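Long-range contacts in amidohydrolase (Brucella melitensis biovar Abortus, PDB 4F0L), which is probably a metal-dependent deaminase of the amidohydrolase superfamily, and binds an iron(III) ion: residues F122-E127 and I378-P383; K288-A293 and T315-A320. All coordinates share one frame; numbering follows the deposited sequence.

Contact 1: residues F122-E127 and I378-P383; sequences FTRVGE and IAMGRP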
# COMPACT_ATOMS: atom_id res chain seq x y z
N PHE B 122 -11.16 0.61 -12.13
CA PHE B 122 -10.77 -0.13 -13.33
C PHE B 122 -12.03 -0.38 -14.14
O PHE B 122 -13.01 -0.91 -13.60
CB PHE B 122 -10.17 -1.49 -12.97
CG PHE B 122 -8.88 -1.43 -12.23
CD1 PHE B 122 -7.69 -1.23 -12.90
CD2 PHE B 122 -8.84 -1.63 -10.84
CE1 PHE B 122 -6.49 -1.25 -12.22
CE2 PHE B 122 -7.66 -1.63 -10.16
CZ PHE B 122 -6.47 -1.43 -10.85
N THR B 123 -12.00 -0.06 -15.44
CA THR B 123 -13.17 -0.14 -16.32
C THR B 123 -13.15 -1.29 -17.33
O THR B 123 -14.15 -1.54 -18.04
CB THR B 123 -13.36 1.17 -17.07
OG1 THR B 123 -12.12 1.57 -17.70
CG2 THR B 123 -13.82 2.27 -16.09
N ARG B 124 -12.03 -2.01 -17.40
CA ARG B 124 -11.87 -3.17 -18.29
C ARG B 124 -10.95 -4.13 -17.62
O ARG B 124 -10.04 -3.71 -16.91
CB ARG B 124 -11.31 -2.80 -19.68
CG ARG B 124 -11.07 -3.98 -20.61
CD ARG B 124 -10.67 -3.54 -22.01
NE ARG B 124 -11.77 -2.88 -22.69
CZ ARG B 124 -12.61 -3.46 -23.55
NH1 ARG B 124 -12.51 -4.76 -23.84
NH2 ARG B 124 -13.57 -2.73 -24.12
N VAL B 125 -11.17 -5.42 -17.84
CA VAL B 125 -10.29 -6.41 -17.31
C VAL B 125 -9.76 -7.29 -18.41
O VAL B 125 -10.47 -7.64 -19.35
CB VAL B 125 -10.94 -7.26 -16.18
CG1 VAL B 125 -12.17 -8.03 -16.68
CG2 VAL B 125 -9.87 -8.20 -15.57
N GLY B 126 -8.48 -7.62 -18.28
CA GLY B 126 -7.81 -8.61 -19.13
C GLY B 126 -7.71 -9.90 -18.39
O GLY B 126 -6.85 -10.06 -17.54
N GLU B 127 -8.67 -10.78 -18.62
CA GLU B 127 -8.78 -12.03 -17.89
C GLU B 127 -7.94 -13.12 -18.56
O GLU B 127 -8.28 -13.63 -19.60
CB GLU B 127 -10.23 -12.48 -17.78
CG GLU B 127 -10.43 -13.70 -16.89
CD GLU B 127 -10.00 -13.50 -15.44
OE1 GLU B 127 -10.16 -12.38 -14.89
OE2 GLU B 127 -9.50 -14.48 -14.84
N ILE B 378 -3.82 -0.28 -24.91
CA ILE B 378 -3.15 -0.94 -26.04
C ILE B 378 -3.08 -2.46 -25.82
O ILE B 378 -3.47 -3.23 -26.69
CB ILE B 378 -1.74 -0.33 -26.32
CG1 ILE B 378 -1.85 1.14 -26.81
CG2 ILE B 378 -0.95 -1.23 -27.29
CD1 ILE B 378 -0.55 1.95 -26.68
N ALA B 379 -2.64 -2.90 -24.63
CA ALA B 379 -2.60 -4.34 -24.29
C ALA B 379 -3.97 -4.99 -24.36
O ALA B 379 -4.08 -6.21 -24.57
CB ALA B 379 -2.01 -4.57 -22.89
N MET B 380 -5.02 -4.20 -24.12
CA MET B 380 -6.38 -4.74 -24.10
C MET B 380 -6.99 -4.78 -25.53
O MET B 380 -8.11 -5.23 -25.70
CB MET B 380 -7.30 -3.92 -23.20
CG MET B 380 -6.98 -3.96 -21.72
SD MET B 380 -7.11 -5.54 -20.93
CE MET B 380 -5.59 -6.34 -21.46
N GLY B 381 -6.25 -4.30 -26.53
CA GLY B 381 -6.76 -4.24 -27.90
C GLY B 381 -7.74 -3.11 -28.13
O GLY B 381 -8.56 -3.18 -29.04
N ARG B 382 -7.64 -2.05 -27.33
CA ARG B 382 -8.59 -0.95 -27.37
C ARG B 382 -7.82 0.40 -27.43
O ARG B 382 -7.99 1.25 -26.56
CB ARG B 382 -9.45 -0.96 -26.11
CG ARG B 382 -10.37 -2.18 -25.94
CD ARG B 382 -11.53 -2.19 -26.94
NE ARG B 382 -12.28 -0.94 -26.83
CZ ARG B 382 -13.43 -0.68 -27.46
NH1 ARG B 382 -14.02 -1.59 -28.23
NH2 ARG B 382 -14.02 0.50 -27.28
N PRO B 383 -6.96 0.57 -28.44
CA PRO B 383 -6.14 1.78 -28.50
C PRO B 383 -6.97 3.03 -28.74
O PRO B 383 -6.51 4.12 -28.41
CB PRO B 383 -5.18 1.52 -29.66
CG PRO B 383 -5.91 0.52 -30.53
CD PRO B 383 -6.60 -0.37 -29.52
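Arg-124 turns one face of its guanidinium to the side chain of Arg-382, whose CG lies over the centre of that face, 3.5 Å from Arg-124 CZ. The two side chains cross at about a right angle, yet their guanidinium planes are only 11° apart, offset so that Arg-124 NH2 lies 3.5 Å from Arg-382 NE. Both are donors and no bond forms; the like charges are tolerable probably because each has its own partners. Arg-124 gives NH2 to Gly-208 O and NH1 to Thr-162 OG1, whereas Arg-382 makes a salt bridge to Asp-385. Arg-124 runs extended, CG anti to the backbone N, until a bend at chi3 (-68°) turns the guanidinium aside. At that bend, CD packs 3.6 Å from Met-380 CB. Met-380 slides past in the opposite direction and, bent at chi2 and chi3, carries SD to 3.6 Å from Gly-126 CA. Gly-126 has no side chain, and the thioether rests directly on the strand backbone there. Gly-381, with positive phi, closes helix 364-379 in a Schellman motif, its N bonded to Ile-378 O at 3.0 Å. The turn that follows helix 364-379 thus packs, through Met-380 and Arg-382, against strand 122-129, which runs between the parallel strands 56-66 and 160-167 of the barrel; Met-380 also touches Ala-62 of strand 56-66.

Contact 2: residues K288-A293 and T315-A320; sequences KHMAKA and TEFAAA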
# COMPACT_ATOMS: atom_id res chain seq x y z
N LYS B 288 15.51 -2.53 -23.77
CA LYS B 288 15.48 -1.65 -24.93
C LYS B 288 14.82 -2.27 -26.15
O LYS B 288 13.99 -1.63 -26.80
CB LYS B 288 16.90 -1.19 -25.30
CG LYS B 288 17.52 -0.28 -24.25
CD LYS B 288 19.01 -0.03 -24.51
CE LYS B 288 19.52 1.07 -23.57
NZ LYS B 288 20.99 1.03 -23.31
N HIS B 289 15.16 -3.53 -26.45
CA HIS B 289 14.61 -4.22 -27.61
C HIS B 289 13.14 -4.40 -27.42
O HIS B 289 12.37 -4.29 -28.38
CB HIS B 289 15.27 -5.57 -27.85
CG HIS B 289 16.71 -5.48 -28.30
ND1 HIS B 289 17.66 -6.36 -27.88
CD2 HIS B 289 17.35 -4.60 -29.17
CE1 HIS B 289 18.86 -6.06 -28.46
NE2 HIS B 289 18.67 -4.99 -29.25
N MET B 290 12.72 -4.70 -26.18
CA MET B 290 11.29 -4.90 -25.91
C MET B 290 10.55 -3.62 -26.19
O MET B 290 9.54 -3.63 -26.89
CB MET B 290 11.06 -5.32 -24.46
CG MET B 290 9.58 -5.46 -24.10
SD MET B 290 9.28 -5.90 -22.39
CE MET B 290 7.50 -5.57 -22.24
N ALA B 291 11.05 -2.52 -25.64
CA ALA B 291 10.44 -1.23 -25.84
C ALA B 291 10.42 -0.87 -27.33
O ALA B 291 9.42 -0.35 -27.83
CB ALA B 291 11.17 -0.15 -25.02
N LYS B 292 11.50 -1.14 -28.04
CA LYS B 292 11.61 -0.73 -29.45
C LYS B 292 10.64 -1.54 -30.29
O LYS B 292 10.09 -1.03 -31.28
CB LYS B 292 13.04 -0.92 -29.98
N ALA B 293 10.46 -2.81 -29.92
CA ALA B 293 9.48 -3.68 -30.59
C ALA B 293 8.04 -3.21 -30.36
O ALA B 293 7.16 -3.54 -31.15
CB ALA B 293 9.62 -5.10 -30.12
N THR B 315 12.80 2.68 -15.31
CA THR B 315 13.35 3.91 -15.92
C THR B 315 13.96 3.63 -17.29
O THR B 315 13.67 4.33 -18.26
CB THR B 315 14.36 4.63 -15.00
OG1 THR B 315 15.44 3.73 -14.71
CG2 THR B 315 13.70 5.02 -13.70
N GLU B 316 14.72 2.54 -17.39
CA GLU B 316 15.31 2.11 -18.68
C GLU B 316 14.18 1.83 -19.67
O GLU B 316 14.24 2.28 -20.82
CB GLU B 316 16.25 0.90 -18.52
N PHE B 317 13.14 1.12 -19.24
CA PHE B 317 12.04 0.79 -20.14
C PHE B 317 11.34 2.07 -20.67
O PHE B 317 11.14 2.21 -21.90
CB PHE B 317 11.07 -0.16 -19.46
CG PHE B 317 10.01 -0.69 -20.37
CD1 PHE B 317 10.33 -1.50 -21.45
CD2 PHE B 317 8.68 -0.35 -20.17
CE1 PHE B 317 9.35 -1.98 -22.31
CE2 PHE B 317 7.70 -0.84 -21.00
CZ PHE B 317 8.02 -1.65 -22.08
N ALA B 318 11.06 3.01 -19.77
CA ALA B 318 10.39 4.27 -20.11
C ALA B 318 11.27 5.17 -20.99
O ALA B 318 10.80 5.72 -21.99
CB ALA B 318 9.93 5.01 -18.85
N ALA B 319 12.56 5.25 -20.68
CA ALA B 319 13.49 6.04 -21.48
C ALA B 319 13.59 5.52 -22.91
O ALA B 319 13.81 6.28 -23.84
CB ALA B 319 14.87 6.08 -20.82
N ALA B 320 13.40 4.21 -23.11
CA ALA B 320 13.46 3.65 -24.46
C ALA B 320 12.11 3.74 -25.21
O ALA B 320 11.96 3.17 -26.30
CB ALA B 320 13.95 2.22 -24.39
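Two helices of the amidohydrolase TIM-barrel domain, 284-293 and 314-319, pack here through small and apolar side chains, each preceding a strand of the parallel sheet (296-299 and 323-326). Ala-291 points its CB at the other segment, and this methyl lies 3.7 Å from Phe-317 CE1. The same methyl meets Ala-320 CB at 3.7 Å, so it sits between the aromatic ring and the alanine that follows the end of helix 314-319. The small side chains let the backbones come close, with the CA atoms of Lys-288 and Ala-320 5.7 Å apart. Phe-317 has CG anti to its backbone N (chi1 -172°), which sends the ring across to helix 284-293; Phe-312 meets this ring edge-to-face, and Ala-297 of strand 296-299 also touches it. Met-290, likewise anti at chi1 and extended beyond CG, crosses the phenyl obliquely. The result is a Met-aromatic contact, with the sulfur 50° off the ring normal. No hydrogen bond joins the two segments. Met-290 SD comes to 3.9 Å from Phe-317 CE1, while the terminal CE lies 4.0 Å from Phe-317 CZ.

In the fold
All four segments fall within the amidohydrolase family region, but the two contacts do not touch: their centres are about 21 Å apart and their nearest atoms about 9 Å. Contact 1 lies deep, its centre about 7 Å from that of the chain; contact 2 is peripheral, at about 20 Å. Both segments of contact 2 fall within the 250 residues separating those of contact 1. The iron is bound by His-65, His-67, His-241 and Asp-329. Gly-126 of contact 1 lies about 11 Å from the ion, and about 6 Å from the His-65 side chain. In contact 2, the Met-290 side chain is about 12 Å from that of His-241, outside the first shell.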